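Local coordinates for protein ATP-dependent DNA helicase (Mycobacterium smegmatis, PDB 5V9X) that probably couples ATP hydrolysis to 3'-to-5' movement along single-stranded DNA, unwinding RNA:DNA hybrids as it goes, at residues 292-297 / 379-384; 397-402 / 410-415. All blocks are in the same frame, centred on the assembly; numbering follows the deposited sequence.

Interaction 1: 292-297 / 379-384; sequences SSIVFA and VVATSS. With nucleotides of chain B.
The carbonyl oxygen of Thr382 lies at the edge of the Phe296 ring, in its plane and near CD1 and CE1, so an aromatic rim meets the backbone just where the neighbouring strand gives way to a DNA-binding turn. The slightly positive rim C-H groups would suit an oxygen there. Ile294 CG2 lies over one face of the same ring, offset toward its rim.

The strands run parallel, their short axes 29° apart. Val379 N donates to Ser293 O, Val295 N to Val379 O, Ala381 N to Val295 O (2.8 Å) and Ala297 N to Ala381 O (2.9 Å), the ladder of a parallel sheet. Ile294 and Val379 lie side by side on the face shared with Phe296 and Ala381, CG1 to CG1 at 3.8 Å; the small methyl of Ala381 leaves room for the ring beside it. Val295 and Val380 occupy the other face, beta-branched residues well suited to an extended backbone.

In Thr382, OG1 is set between the backbone N and the carbonyl carbon (chi1 59°), which turns the hydroxyl to the DNA, where it donates to OP1 of DT8 of chain B at 2.8 Å; CG2 stays by Ala297 O. Ser384 N adds a weak bond to the same hydroxyl. The sequence and this phosphate contact fit helicase motif V, with 292-297 in the motif IV region.

Val380 packs against helix 300-318 and Val379 against helix 361-372, while strand 394-400 hydrogen-bonds to the other edge of 292-296.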
loop_
_atom_site.group_PDB
_atom_site.type_symbol
_atom_site.label_atom_id
_atom_site.label_comp_id
_atom_site.label_asym_id
_atom_site.label_seq_id
_atom_site.Cartn_x
_atom_site.Cartn_y
_atom_site.Cartn_z
ATOM N N SER A 292 25.153 7.913 2.994
ATOM C CA SER A 292 24.098 7.915 2.008
ATOM C C SER A 292 22.842 7.830 2.796
ATOM O O SER A 292 22.751 7.088 3.726
ATOM C CB SER A 292 24.217 6.753 1.047
ATOM O OG SER A 292 24.856 7.126 -0.151
ATOM N N SER A 293 21.854 8.580 2.382
ATOM C CA SER A 293 20.594 8.652 3.098
ATOM C C SER A 293 19.446 8.607 2.104
ATOM O O SER A 293 19.544 9.155 1.001
ATOM C CB SER A 293 20.508 9.927 3.940
ATOM O OG SER A 293 21.712 10.139 4.658
ATOM N N ILE A 294 18.364 7.940 2.493
ATOM C CA ILE A 294 17.120 7.939 1.735
ATOM C C ILE A 294 16.112 8.774 2.511
ATOM O O ILE A 294 15.789 8.457 3.663
ATOM C CB ILE A 294 16.592 6.518 1.495
ATOM C CG1 ILE A 294 17.638 5.666 0.777
ATOM C CG2 ILE A 294 15.304 6.564 0.689
ATOM C CD1 ILE A 294 17.218 4.223 0.594
ATOM N N VAL A 295 15.631 9.844 1.889
ATOM C CA VAL A 295 14.565 10.668 2.443
ATOM C C VAL A 295 13.271 10.263 1.753
ATOM O O VAL A 295 13.141 10.403 0.532
ATOM C CB VAL A 295 14.856 12.166 2.253
ATOM C CG1 VAL A 295 13.789 13.009 2.938
ATOM C CG2 VAL A 295 16.239 12.512 2.785
ATOM N N PHE A 296 12.319 9.742 2.521
ATOM C CA PHE A 296 11.043 9.301 1.976
ATOM C C PHE A 296 10.009 10.410 2.104
ATOM O O PHE A 296 9.819 10.972 3.188
ATOM C CB PHE A 296 10.545 8.036 2.675
ATOM C CG PHE A 296 11.221 6.775 2.211
ATOM C CD1 PHE A 296 10.928 6.235 0.967
ATOM C CD2 PHE A 296 12.139 6.121 3.020
ATOM C CE1 PHE A 296 11.546 5.069 0.532
ATOM C CE2 PHE A 296 12.760 4.956 2.593
ATOM C CZ PHE A 296 12.464 4.430 1.347
ATOM N N ALA A 297 9.345 10.720 0.993
ATOM C CA ALA A 297 8.238 11.662 0.957
ATOM C C ALA A 297 6.978 10.927 0.523
ATOM O O ALA A 297 7.035 10.027 -0.320
ATOM C CB ALA A 297 8.529 12.825 0.005
ATOM N N VAL A 379 18.942 10.508 -1.676
ATOM C CA VAL A 379 17.886 10.327 -2.662
ATOM C C VAL A 379 16.555 10.577 -1.968
ATOM O O VAL A 379 16.313 10.055 -0.874
ATOM C CB VAL A 379 17.922 8.926 -3.305
ATOM C CG1 VAL A 379 18.069 7.846 -2.246
ATOM C CG2 VAL A 379 16.672 8.691 -4.148
ATOM N N VAL A 380 15.709 11.393 -2.587
ATOM C CA VAL A 380 14.380 11.695 -2.070
ATOM C C VAL A 380 13.388 10.852 -2.860
ATOM O O VAL A 380 13.109 11.140 -4.029
ATOM C CB VAL A 380 14.056 13.190 -2.171
ATOM C CG1 VAL A 380 12.744 13.496 -1.466
ATOM C CG2 VAL A 380 15.191 14.020 -1.590
ATOM N N ALA A 381 12.848 9.815 -2.231
ATOM C CA ALA A 381 12.055 8.819 -2.932
ATOM C C ALA A 381 10.649 8.711 -2.354
ATOM O O ALA A 381 10.381 9.109 -1.216
ATOM C CB ALA A 381 12.731 7.443 -2.881
ATOM N N THR A 382 9.751 8.166 -3.168
ATOM C CA THR A 382 8.437 7.738 -2.714
ATOM C C THR A 382 8.536 6.277 -2.270
ATOM O O THR A 382 9.627 5.780 -1.975
ATOM C CB THR A 382 7.402 7.942 -3.824
ATOM O OG1 THR A 382 7.784 7.186 -4.981
ATOM C CG2 THR A 382 7.293 9.414 -4.191
ATOM N N SER A 383 7.407 5.564 -2.234
ATOM C CA SER A 383 7.433 4.136 -1.936
ATOM C C SER A 383 8.100 3.316 -3.034
ATOM O O SER A 383 8.174 2.088 -2.904
ATOM C CB SER A 383 6.012 3.626 -1.697
ATOM O OG SER A 383 5.180 3.889 -2.815
ATOM N N SER A 384 8.580 3.960 -4.101
ATOM C CA SER A 384 9.295 3.260 -5.161
ATOM C C SER A 384 10.571 2.594 -4.660
ATOM O O SER A 384 11.070 1.668 -5.309
ATOM C CB SER A 384 9.627 4.237 -6.288
ATOM O OG SER A 384 10.423 5.309 -5.808
ATOM P P DT B 8 5.206 6.066 -7.351
ATOM O OP1 DT B 8 6.654 6.343 -7.446
ATOM O OP2 DT B 8 4.276 6.709 -8.305
ATOM O "O5'" DT B 8 4.974 4.486 -7.423
ATOM C "C5'" DT B 8 5.514 3.641 -6.411
ATOM C "C4'" DT B 8 4.831 2.285 -6.418
ATOM O "O4'" DT B 8 3.491 2.408 -5.912
ATOM C "C3'" DT B 8 4.674 1.657 -7.795
ATOM O "O3'" DT B 8 5.754 0.774 -8.033
ATOM C "C2'" DT B 8 3.330 0.901 -7.715
ATOM C "C1'" DT B 8 2.757 1.296 -6.349
ATOM N N1 DT B 8 1.313 1.669 -6.385
ATOM C C2 DT B 8 0.399 0.874 -5.735
ATOM O O2 DT B 8 0.706 -0.131 -5.121
ATOM N N3 DT B 8 -0.899 1.302 -5.826
ATOM C C4 DT B 8 -1.364 2.422 -6.493
ATOM O O4 DT B 8 -2.554 2.724 -6.518
ATOM C C5 DT B 8 -0.352 3.211 -7.155
ATOM C C7 DT B 8 -0.735 4.448 -7.908
ATOM C C6 DT B 8 0.922 2.800 -7.070
ATOM P P DC B 7 1.205 10.470 -5.095
ATOM O OP1 DC B 7 2.029 11.662 -5.385
ATOM O OP2 DC B 7 -0.065 10.257 -5.822
ATOM O "O5'" DC B 7 2.117 9.188 -5.289
ATOM C "C5'" DC B 7 3.062 8.861 -4.286
ATOM C "C4'" DC B 7 3.262 7.366 -4.214
ATOM O "O4'" DC B 7 2.126 6.754 -3.583
ATOM C "C3'" DC B 7 3.383 6.683 -5.569
ATOM O "O3'" DC B 7 4.748 6.449 -5.861
ATOM C "C2'" DC B 7 2.604 5.366 -5.408
ATOM C "C1'" DC B 7 2.100 5.407 -3.967
ATOM N N1 DC B 7 0.714 4.894 -3.822
ATOM C C2 DC B 7 0.495 3.669 -3.185
ATOM O O2 DC B 7 1.465 3.040 -2.742
ATOM N N3 DC B 7 -0.776 3.208 -3.067
ATOM C C4 DC B 7 -1.790 3.918 -3.562
ATOM N N4 DC B 7 -3.026 3.425 -3.423
ATOM C C5 DC B 7 -1.584 5.167 -4.219
ATOM C C6 DC B 7 -0.330 5.612 -4.327
#

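Interaction 2: 397-402 / 410-415; sequences VIQVEA and LQRVGR. With ANP (phosphoaminophosphonic acid-adenylate ester), chain C.
Gln399 and Arg412 meet as two flat groups, amide against guanidinium, their planes turned 36° from each other. OE1 of Gln399 sits at the guanidinium edge, in its plane, and accepts from Arg412 NH1 at 2.9 Å. The N-H points fairly straight at the oxygen (163°), yet reaches it nearly broadside to the C=O bond (101°). Arg412 gets there on a chain extended from CG to NE, whereas Gln399 bends at chi2. Glu401 O lies in the amide plane of Gln399 and accepts from NE2 at 3.0 Å, consistent with this choice of amide orientation. NE2 and NH1 also share an acceptor outside the two segments, OD1 of Asn298, which explains how two donors can lie close together. Glutamine, with both a donor and an acceptor, suits this bridging place.

The two segments lie on the strand and helix of a beta-alpha-beta unit, 394-400, 406-413 and 424-429, in the second RecA-like domain of a superfamily 2 helicase, and residues 411-415 match the QRxGR core of motif VI. Val397 packs against the backbone of Arg412 and Val413: CG2 meets Arg412 O, and CB lies 3.9 Å from Val413 CA.

Arg415 starts toward the strand, CB 4.0 Å from Val397 CG2, then bends away at chi2 and chi3. Gln411 O lies at its guanidinium edge and takes bonds from both NE and NH2, holding the group for the nucleotide. At the neighbouring edge, between its two terminal nitrogens, NH1 and NH2 both donate to ANP O1G, NH2 at 2.7 Å. Contact with the gamma-phosphate is consistent with an arginine finger; Lys75 and Thr76, in a sequence that fits the P-loop, also hydrogen-bond to ANP.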
loop_
_atom_site.group_PDB
_atom_site.type_symbol
_atom_site.label_atom_id
_atom_site.label_comp_id
_atom_site.label_asym_id
_atom_site.label_seq_id
_atom_site.Cartn_x
_atom_site.Cartn_y
_atom_site.Cartn_z
ATOM N N VAL A 397 17.902 6.507 7.036
ATOM C CA VAL A 397 16.633 6.751 6.362
ATOM C C VAL A 397 15.901 7.840 7.132
ATOM O O VAL A 397 15.771 7.760 8.358
ATOM C CB VAL A 397 15.768 5.480 6.264
ATOM C CG1 VAL A 397 14.350 5.839 5.838
ATOM C CG2 VAL A 397 16.378 4.491 5.284
ATOM N N ILE A 398 15.441 8.860 6.417
ATOM C CA ILE A 398 14.651 9.937 6.997
ATOM C C ILE A 398 13.237 9.832 6.446
ATOM O O ILE A 398 13.044 9.712 5.230
ATOM C CB ILE A 398 15.262 11.314 6.697
ATOM C CG1 ILE A 398 16.662 11.423 7.303
ATOM C CG2 ILE A 398 14.365 12.413 7.229
ATOM C CD1 ILE A 398 17.344 12.740 7.015
ATOM N N GLN A 399 12.252 9.867 7.339
ATOM C CA GLN A 399 10.843 9.791 6.970
ATOM C C GLN A 399 10.203 11.142 7.257
ATOM O O GLN A 399 10.102 11.552 8.417
ATOM C CB GLN A 399 10.134 8.673 7.732
ATOM C CG GLN A 399 8.630 8.634 7.516
ATOM C CD GLN A 399 8.258 8.361 6.074
ATOM O OE1 GLN A 399 8.875 7.527 5.412
ATOM N NE2 GLN A 399 7.248 9.068 5.575
ATOM N N VAL A 400 9.780 11.831 6.202
ATOM C CA VAL A 400 9.079 13.104 6.330
ATOM C C VAL A 400 7.591 12.808 6.440
ATOM O O VAL A 400 7.023 12.133 5.574
ATOM C CB VAL A 400 9.382 14.028 5.140
ATOM C CG1 VAL A 400 8.292 15.076 4.980
ATOM C CG2 VAL A 400 10.732 14.701 5.336
ATOM N N GLU A 401 6.968 13.307 7.515
ATOM C CA GLU A 401 5.591 12.999 7.899
ATOM C C GLU A 401 5.475 11.543 8.340
ATOM O O GLU A 401 6.301 10.708 7.960
ATOM C CB GLU A 401 4.612 13.301 6.757
ATOM C CG GLU A 401 3.138 13.261 7.147
ATOM C CD GLU A 401 2.218 13.687 6.017
ATOM O OE1 GLU A 401 2.536 13.399 4.843
ATOM O OE2 GLU A 401 1.180 14.320 6.304
ATOM N N ALA A 402 4.475 11.233 9.157
ATOM C CA ALA A 402 4.257 9.852 9.559
ATOM C C ALA A 402 4.030 8.985 8.322
ATOM O O ALA A 402 3.366 9.419 7.374
ATOM C CB ALA A 402 3.062 9.746 10.507
ATOM N N LEU A 410 8.613 0.242 9.024
ATOM C CA LEU A 410 9.614 -0.795 9.251
ATOM C C LEU A 410 10.313 -1.189 7.957
ATOM O O LEU A 410 11.499 -1.537 7.976
ATOM C CB LEU A 410 8.965 -2.021 9.892
ATOM C CG LEU A 410 8.595 -1.917 11.371
ATOM C CD1 LEU A 410 7.727 -3.090 11.783
ATOM C CD2 LEU A 410 9.852 -1.857 12.222
ATOM N N GLN A 411 9.597 -1.152 6.833
ATOM C CA GLN A 411 10.218 -1.477 5.555
ATOM C C GLN A 411 11.107 -0.341 5.061
ATOM O O GLN A 411 12.208 -0.586 4.555
ATOM C CB GLN A 411 9.139 -1.806 4.522
ATOM C CG GLN A 411 8.411 -3.118 4.782
ATOM C CD GLN A 411 9.262 -4.339 4.471
ATOM O OE1 GLN A 411 10.430 -4.221 4.086
ATOM N NE2 GLN A 411 8.678 -5.522 4.633
ATOM N N ARG A 412 10.653 0.904 5.216
ATOM C CA ARG A 412 11.426 2.048 4.747
ATOM C C ARG A 412 12.720 2.200 5.539
ATOM O O ARG A 412 13.812 2.258 4.965
ATOM C CB ARG A 412 10.579 3.320 4.828
ATOM C CG ARG A 412 9.463 3.370 3.795
ATOM C CD ARG A 412 8.700 4.681 3.841
ATOM N NE ARG A 412 7.527 4.646 2.973
ATOM C CZ ARG A 412 6.699 5.668 2.788
ATOM N NH1 ARG A 412 6.913 6.820 3.408
ATOM N NH2 ARG A 412 5.655 5.539 1.980
ATOM N N VAL A 413 12.616 2.267 6.869
ATOM C CA VAL A 413 13.810 2.394 7.703
ATOM C C VAL A 413 14.736 1.201 7.502
ATOM O O VAL A 413 15.959 1.322 7.646
ATOM C CB VAL A 413 13.410 2.567 9.183
ATOM C CG1 VAL A 413 14.637 2.555 10.089
ATOM C CG2 VAL A 413 12.626 3.862 9.371
ATOM N N GLY A 414 14.179 0.045 7.135
ATOM C CA GLY A 414 14.990 -1.135 6.885
ATOM C C GLY A 414 16.010 -0.970 5.775
ATOM O O GLY A 414 16.986 -1.726 5.733
ATOM N N ARG A 415 15.810 -0.001 4.875
ATOM C CA ARG A 415 16.782 0.233 3.811
ATOM C C ARG A 415 18.145 0.614 4.373
ATOM O O ARG A 415 19.176 0.316 3.758
ATOM C CB ARG A 415 16.293 1.327 2.858
ATOM C CG ARG A 415 14.943 1.076 2.193
ATOM C CD ARG A 415 14.810 -0.348 1.695
ATOM N NE ARG A 415 14.131 -1.193 2.670
ATOM C CZ ARG A 415 14.241 -2.514 2.716
ATOM N NH1 ARG A 415 15.015 -3.148 1.847
ATOM N NH2 ARG A 415 13.583 -3.202 3.639
HETATM P PG ANP C . 14.591 -7.165 3.031
HETATM O O1G ANP C . 14.595 -5.679 3.197
HETATM O O2G ANP C . 14.094 -7.536 1.582
HETATM O O3G ANP C . 13.629 -7.822 4.104
HETATM P PB ANP C . 16.245 -9.383 3.014
HETATM O O1B ANP C . 15.620 -9.775 1.644
HETATM O O2B ANP C . 15.532 -10.087 4.116
HETATM N N3B ANP C . 16.167 -7.729 3.244
HETATM P PA ANP C . 18.644 -9.562 1.755
HETATM O O1A ANP C . 18.336 -8.301 1.035
HETATM O O2A ANP C . 18.467 -10.818 0.903
HETATM O O3A ANP C . 17.740 -9.797 3.036
HETATM O "O5'" ANP C . 20.112 -9.500 2.341
HETATM C "C5'" ANP C . 20.657 -8.445 3.202
HETATM C "C4'" ANP C . 22.123 -8.268 2.892
HETATM O "O4'" ANP C . 22.911 -9.289 3.558
HETATM C "C3'" ANP C . 22.455 -8.422 1.414
HETATM O "O3'" ANP C . 23.639 -7.697 1.122
HETATM C "C2'" ANP C . 22.731 -9.921 1.296
HETATM O "O2'" ANP C . 23.295 -10.308 0.033
HETATM C "C1'" ANP C . 23.503 -10.155 2.598
HETATM N N9 ANP C . 23.457 -11.516 3.140
HETATM C C8 ANP C . 22.657 -12.563 2.760
HETATM N N7 ANP C . 22.840 -13.658 3.458
HETATM C C5 ANP C . 23.840 -13.313 4.353
HETATM C C6 ANP C . 24.491 -14.034 5.371
HETATM N N6 ANP C . 24.218 -15.306 5.669
HETATM N N1 ANP C . 25.448 -13.392 6.083
HETATM C C2 ANP C . 25.722 -12.117 5.790
HETATM N N3 ANP C . 25.175 -11.338 4.853
HETATM C C4 ANP C . 24.233 -11.998 4.168
#

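In the fold
From the N terminus, strand 292-296 comes first; the chain then passes through helix 300-318, strand 352-355 and helix 361-372 before 379-384 returns beside it and closes interaction 1 across 81 intervening residues. Only afterwards does strand 394-400 begin, and interaction 2 closes a short loop of seven residues, so the two follow in series without nesting or crossing. They join through the sheet: strand 292-296 is the neighbour of both 378-381 and 394-400, with Phe296 N about 2.8 Å from Ile398 O, a probable hydrogen bond, and Phe296 CE2 packed on Arg412 CB. Together they link the DNA-binding turn to the nucleotide cleft.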